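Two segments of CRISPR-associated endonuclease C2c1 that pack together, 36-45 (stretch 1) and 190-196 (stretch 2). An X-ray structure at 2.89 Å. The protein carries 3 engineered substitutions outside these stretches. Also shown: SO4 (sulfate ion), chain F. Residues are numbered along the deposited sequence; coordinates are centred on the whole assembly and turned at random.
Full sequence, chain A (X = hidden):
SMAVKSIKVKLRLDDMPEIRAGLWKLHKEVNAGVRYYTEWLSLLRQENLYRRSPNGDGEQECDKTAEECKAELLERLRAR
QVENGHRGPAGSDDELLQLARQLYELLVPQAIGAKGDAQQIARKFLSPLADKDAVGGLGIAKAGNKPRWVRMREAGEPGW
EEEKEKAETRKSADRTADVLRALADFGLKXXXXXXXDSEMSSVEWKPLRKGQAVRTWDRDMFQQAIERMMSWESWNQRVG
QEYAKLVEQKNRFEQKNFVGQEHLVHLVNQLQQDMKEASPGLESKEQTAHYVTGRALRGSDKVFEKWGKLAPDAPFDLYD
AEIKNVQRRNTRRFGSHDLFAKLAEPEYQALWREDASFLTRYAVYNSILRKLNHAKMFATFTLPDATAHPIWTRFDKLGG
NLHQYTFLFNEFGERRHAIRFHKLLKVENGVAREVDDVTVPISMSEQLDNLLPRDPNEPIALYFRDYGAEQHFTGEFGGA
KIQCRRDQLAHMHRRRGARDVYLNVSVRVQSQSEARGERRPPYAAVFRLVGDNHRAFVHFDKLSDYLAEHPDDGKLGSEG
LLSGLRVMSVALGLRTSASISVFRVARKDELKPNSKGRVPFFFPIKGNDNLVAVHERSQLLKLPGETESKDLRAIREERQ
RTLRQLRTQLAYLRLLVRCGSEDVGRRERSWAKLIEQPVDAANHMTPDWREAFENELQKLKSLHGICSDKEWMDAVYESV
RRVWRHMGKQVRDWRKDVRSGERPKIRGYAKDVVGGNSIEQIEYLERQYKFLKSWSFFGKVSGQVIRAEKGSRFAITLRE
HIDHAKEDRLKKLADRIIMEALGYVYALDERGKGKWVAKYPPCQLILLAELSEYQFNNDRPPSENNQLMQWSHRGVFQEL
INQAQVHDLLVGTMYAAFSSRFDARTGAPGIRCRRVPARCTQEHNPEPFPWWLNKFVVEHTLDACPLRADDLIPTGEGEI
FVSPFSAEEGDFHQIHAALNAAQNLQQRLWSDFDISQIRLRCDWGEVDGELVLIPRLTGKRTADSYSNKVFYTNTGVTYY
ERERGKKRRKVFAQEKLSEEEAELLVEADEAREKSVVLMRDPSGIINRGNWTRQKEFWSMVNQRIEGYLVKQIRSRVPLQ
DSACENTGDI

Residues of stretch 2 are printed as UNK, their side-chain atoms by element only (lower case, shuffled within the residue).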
# COMPACT_ATOMS: atom_id res chain seq x y z
N TYR A 36 -7.76 30.06 -13.35
CA TYR A 36 -7.96 30.86 -14.56
C TYR A 36 -7.19 30.27 -15.74
O TYR A 36 -7.73 30.09 -16.83
CB TYR A 36 -7.56 32.32 -14.31
CG TYR A 36 -7.38 33.12 -15.58
CD1 TYR A 36 -6.12 33.45 -16.04
CD2 TYR A 36 -8.48 33.51 -16.33
CE1 TYR A 36 -5.95 34.17 -17.21
CE2 TYR A 36 -8.33 34.23 -17.50
CZ TYR A 36 -7.06 34.56 -17.93
OH TYR A 36 -6.91 35.27 -19.10
N TYR A 37 -5.90 29.96 -15.53
CA TYR A 37 -5.09 29.44 -16.62
C TYR A 37 -5.46 28.00 -16.96
O TYR A 37 -5.45 27.61 -18.13
CB TYR A 37 -3.61 29.53 -16.26
CG TYR A 37 -3.08 30.95 -16.18
CD1 TYR A 37 -3.00 31.75 -17.31
CD2 TYR A 37 -2.66 31.47 -14.97
CE1 TYR A 37 -2.51 33.05 -17.24
CE2 TYR A 37 -2.17 32.77 -14.89
CZ TYR A 37 -2.10 33.55 -16.02
OH TYR A 37 -1.61 34.83 -15.92
N THR A 38 -5.78 27.20 -15.94
CA THR A 38 -6.21 25.83 -16.20
C THR A 38 -7.49 25.81 -17.03
O THR A 38 -7.59 25.08 -18.02
CB THR A 38 -6.40 25.09 -14.88
OG1 THR A 38 -5.14 25.05 -14.19
CG2 THR A 38 -6.86 23.68 -15.13
N GLU A 39 -8.47 26.63 -16.66
CA GLU A 39 -9.69 26.71 -17.46
C GLU A 39 -9.39 27.15 -18.89
O GLU A 39 -10.03 26.67 -19.83
CB GLU A 39 -10.68 27.66 -16.78
CG GLU A 39 -12.03 27.78 -17.45
CD GLU A 39 -12.96 28.67 -16.66
OE1 GLU A 39 -13.01 28.52 -15.42
OE2 GLU A 39 -13.63 29.52 -17.28
N TRP A 40 -8.40 28.04 -19.08
CA TRP A 40 -8.00 28.42 -20.43
C TRP A 40 -7.46 27.23 -21.20
O TRP A 40 -7.82 27.00 -22.36
CB TRP A 40 -6.95 29.53 -20.38
CG TRP A 40 -7.47 30.84 -20.84
CD1 TRP A 40 -7.79 31.92 -20.07
CD2 TRP A 40 -7.78 31.22 -22.19
NE1 TRP A 40 -8.26 32.94 -20.85
CE2 TRP A 40 -8.26 32.54 -22.15
CE3 TRP A 40 -7.68 30.56 -23.42
CZ2 TRP A 40 -8.65 33.21 -23.30
CZ3 TRP A 40 -8.06 31.24 -24.55
CH2 TRP A 40 -8.54 32.55 -24.49
N LEU A 41 -6.56 26.46 -20.56
CA LEU A 41 -6.00 25.29 -21.21
C LEU A 41 -7.08 24.31 -21.63
O LEU A 41 -7.00 23.72 -22.72
CB LEU A 41 -5.00 24.61 -20.27
CG LEU A 41 -3.70 25.38 -20.01
CD1 LEU A 41 -2.88 24.68 -18.93
CD2 LEU A 41 -2.91 25.52 -21.29
N SER A 42 -8.11 24.13 -20.80
CA SER A 42 -9.17 23.18 -21.13
C SER A 42 -9.97 23.61 -22.35
O SER A 42 -10.47 22.76 -23.09
CB SER A 42 -10.10 22.98 -19.93
OG SER A 42 -10.73 24.20 -19.56
N LEU A 43 -10.10 24.92 -22.58
CA LEU A 43 -10.79 25.38 -23.77
C LEU A 43 -9.94 25.19 -25.02
O LEU A 43 -10.45 24.78 -26.07
CB LEU A 43 -11.21 26.84 -23.62
CG LEU A 43 -12.14 27.12 -22.44
CD1 LEU A 43 -12.41 28.60 -22.32
CD2 LEU A 43 -13.44 26.36 -22.60
N LEU A 44 -8.63 25.48 -24.93
CA LEU A 44 -7.76 25.21 -26.07
C LEU A 44 -7.80 23.75 -26.47
O LEU A 44 -7.69 23.42 -27.66
CB LEU A 44 -6.33 25.63 -25.75
CG LEU A 44 -6.12 27.08 -25.32
CD1 LEU A 44 -4.68 27.32 -24.91
CD2 LEU A 44 -6.54 28.03 -26.44
N ARG A 45 -7.97 22.85 -25.49
CA ARG A 45 -7.99 21.42 -25.74
C ARG A 45 -9.19 21.02 -26.61
O ARG A 45 -9.08 20.10 -27.42
CB ARG A 45 -8.01 20.68 -24.41
CG ARG A 45 -8.10 19.19 -24.48
CD ARG A 45 -8.03 18.59 -23.09
NE ARG A 45 -8.26 17.15 -23.12
CZ ARG A 45 -9.44 16.58 -22.92
NH1 ARG A 45 -10.50 17.34 -22.68
NH2 ARG A 45 -9.57 15.27 -22.97
N UNK A 190 -1.80 39.36 -27.29
CA UNK A 190 -2.11 38.84 -25.96
C UNK A 190 -3.27 37.86 -26.08
O UNK A 190 -4.38 38.26 -26.42
c UNK A 190 -2.22 41.26 -26.08
c UNK A 190 -2.32 40.72 -27.46
c UNK A 190 -2.48 40.09 -25.15
N UNK A 191 -3.01 36.57 -25.87
CA UNK A 191 -4.11 35.61 -25.83
C UNK A 191 -4.84 35.69 -24.50
O UNK A 191 -6.06 35.88 -24.46
c UNK A 191 -4.44 33.13 -26.75
c UNK A 191 -4.19 31.78 -26.11
c UNK A 191 -5.93 33.46 -26.75
c UNK A 191 -3.58 34.20 -26.07
N UNK A 192 -4.09 35.57 -23.41
CA UNK A 192 -4.66 35.53 -22.07
C UNK A 192 -4.30 36.79 -21.30
O UNK A 192 -3.58 37.65 -21.80
se UNK A 192 -3.21 31.63 -21.29
c UNK A 192 -4.37 33.01 -22.02
c UNK A 192 -4.15 34.31 -21.31
c UNK A 192 -3.80 30.13 -22.38
N UNK A 193 -4.78 36.87 -20.07
CA UNK A 193 -4.50 38.00 -19.21
C UNK A 193 -3.40 37.64 -18.22
O UNK A 193 -3.20 36.47 -17.89
c UNK A 193 -9.33 40.48 -20.17
n UNK A 193 -9.90 39.47 -20.81
c UNK A 193 -8.22 38.92 -18.64
n UNK A 193 -9.57 41.73 -20.56
c UNK A 193 -7.00 38.37 -19.34
n UNK A 193 -8.54 40.25 -19.13
c UNK A 193 -5.76 38.45 -18.47
N UNK A 194 -2.68 38.66 -17.77
CA UNK A 194 -1.83 38.51 -16.60
C UNK A 194 -2.74 38.63 -15.38
O UNK A 194 -3.30 39.69 -15.12
c UNK A 194 0.09 39.41 -15.31
c UNK A 194 0.18 39.40 -17.78
c UNK A 194 -0.71 39.56 -16.57
N UNK A 195 -2.90 37.52 -14.65
CA UNK A 195 -3.88 37.46 -13.58
C UNK A 195 -3.72 38.61 -12.59
O UNK A 195 -4.70 39.26 -12.21
c UNK A 195 -3.79 36.13 -12.84
c UNK A 195 -4.71 36.10 -11.63
c UNK A 195 -6.89 35.76 -10.67
c UNK A 195 -5.08 36.47 -9.28
c UNK A 195 -4.24 36.46 -10.37
o UNK A 195 -7.23 36.12 -8.34
c UNK A 195 -6.04 35.76 -11.76
c UNK A 195 -6.40 36.11 -9.43
N UNK A 196 -2.48 38.86 -12.14
CA UNK A 196 -2.28 39.94 -11.18
C UNK A 196 -2.64 41.29 -11.78
O UNK A 196 -3.16 42.16 -11.08
c UNK A 196 -0.85 39.95 -10.66
c UNK A 196 -0.57 38.71 -9.83
o UNK A 196 0.07 40.02 -11.75
S SO4 F . -10.58 36.14 -20.74
O1 SO4 F . -11.20 34.84 -20.46
O2 SO4 F . -11.25 36.73 -21.89
O3 SO4 F . -10.72 37.00 -19.57
O4 SO4 F . -9.16 35.97 -21.05

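At position 190 three carbons close a ring onto the backbone N, and none reaches the helix. This is Pro190, whose ring restrains phi and needs no polar partner in its buried place.

Position 191 has four carbons, forked at the second. One branch tip lies 3.6 Å from Trp40 CH2, and the other lies 4.4 Å from Leu44 CD2. Four carbons forked at the second, not the first, make leucine, and Leu191 suits a buried site where an indole and another leucine offer only carbon at these approaches.

At position 192 two carbons, a selenium and a terminal carbon run in an unbranched line. The second carbon sits over the face of the five-membered ring of Trp40, a CH-pi contact. The selenium meets the edge of the Tyr37 ring, 4.0 Å from Tyr37 CD1, and the terminal carbon ends 3.8 Å from Trp40 CB and 3.9 Å from Leu44 CD1. This is selenomethionine, Met192: an unbranched, polarizable chain can touch all three residues.

Position 193 bears three carbons, a nitrogen, then a carbon carrying two more nitrogens. Its backbone N donates to Tyr36 OH at 2.8 Å, while the end of the side chain leads away from the helix. The guanidinium makes it Arg193, whose NH1 donates to O3 of the sulfate at 2.9 Å, as suits a cation beside an anion.

Position 194 shows one carbon carrying two others. CB points away from the helix; the closest approach is through the backbone, with CA 3.7 Å from Tyr37 OH. Val194 thus turns a compact apolar side chain into buried surroundings.

Position 195 has one carbon followed by a six-carbon ring bearing an oxygen. Its CB packs 4.3 Å from Tyr37 CE2, and its backbone N donates to Tyr37 OH at 3.2 Å. This is Tyr195, suited to packing here while its hydroxyl is hydrogen-bonded elsewhere in the structure.

Position 196 has a carbon carrying one oxygen and one carbon, and its CB points away, without contact. Thr196 is small and buried, its hydroxyl also satisfied elsewhere.

The contact therefore joins apolar packing around Met192 to polar anchors. Tyr36, Trp40 and Leu44 follow at intervals of four, and Tyr37 lies three before Trp40, so all four can reach the same segment. The two tyrosine hydroxyls accept backbone N-H groups from a segment without regular structure. A sulfate, probably from the crystallisation liquor, adds a bridge: its O4 accepts from Tyr36 OH at 3.1 Å and Trp40 NE1 at 3.2 Å, while Arg193 holds O3.

Stretch 2, residues 190-196: PLMRVYT
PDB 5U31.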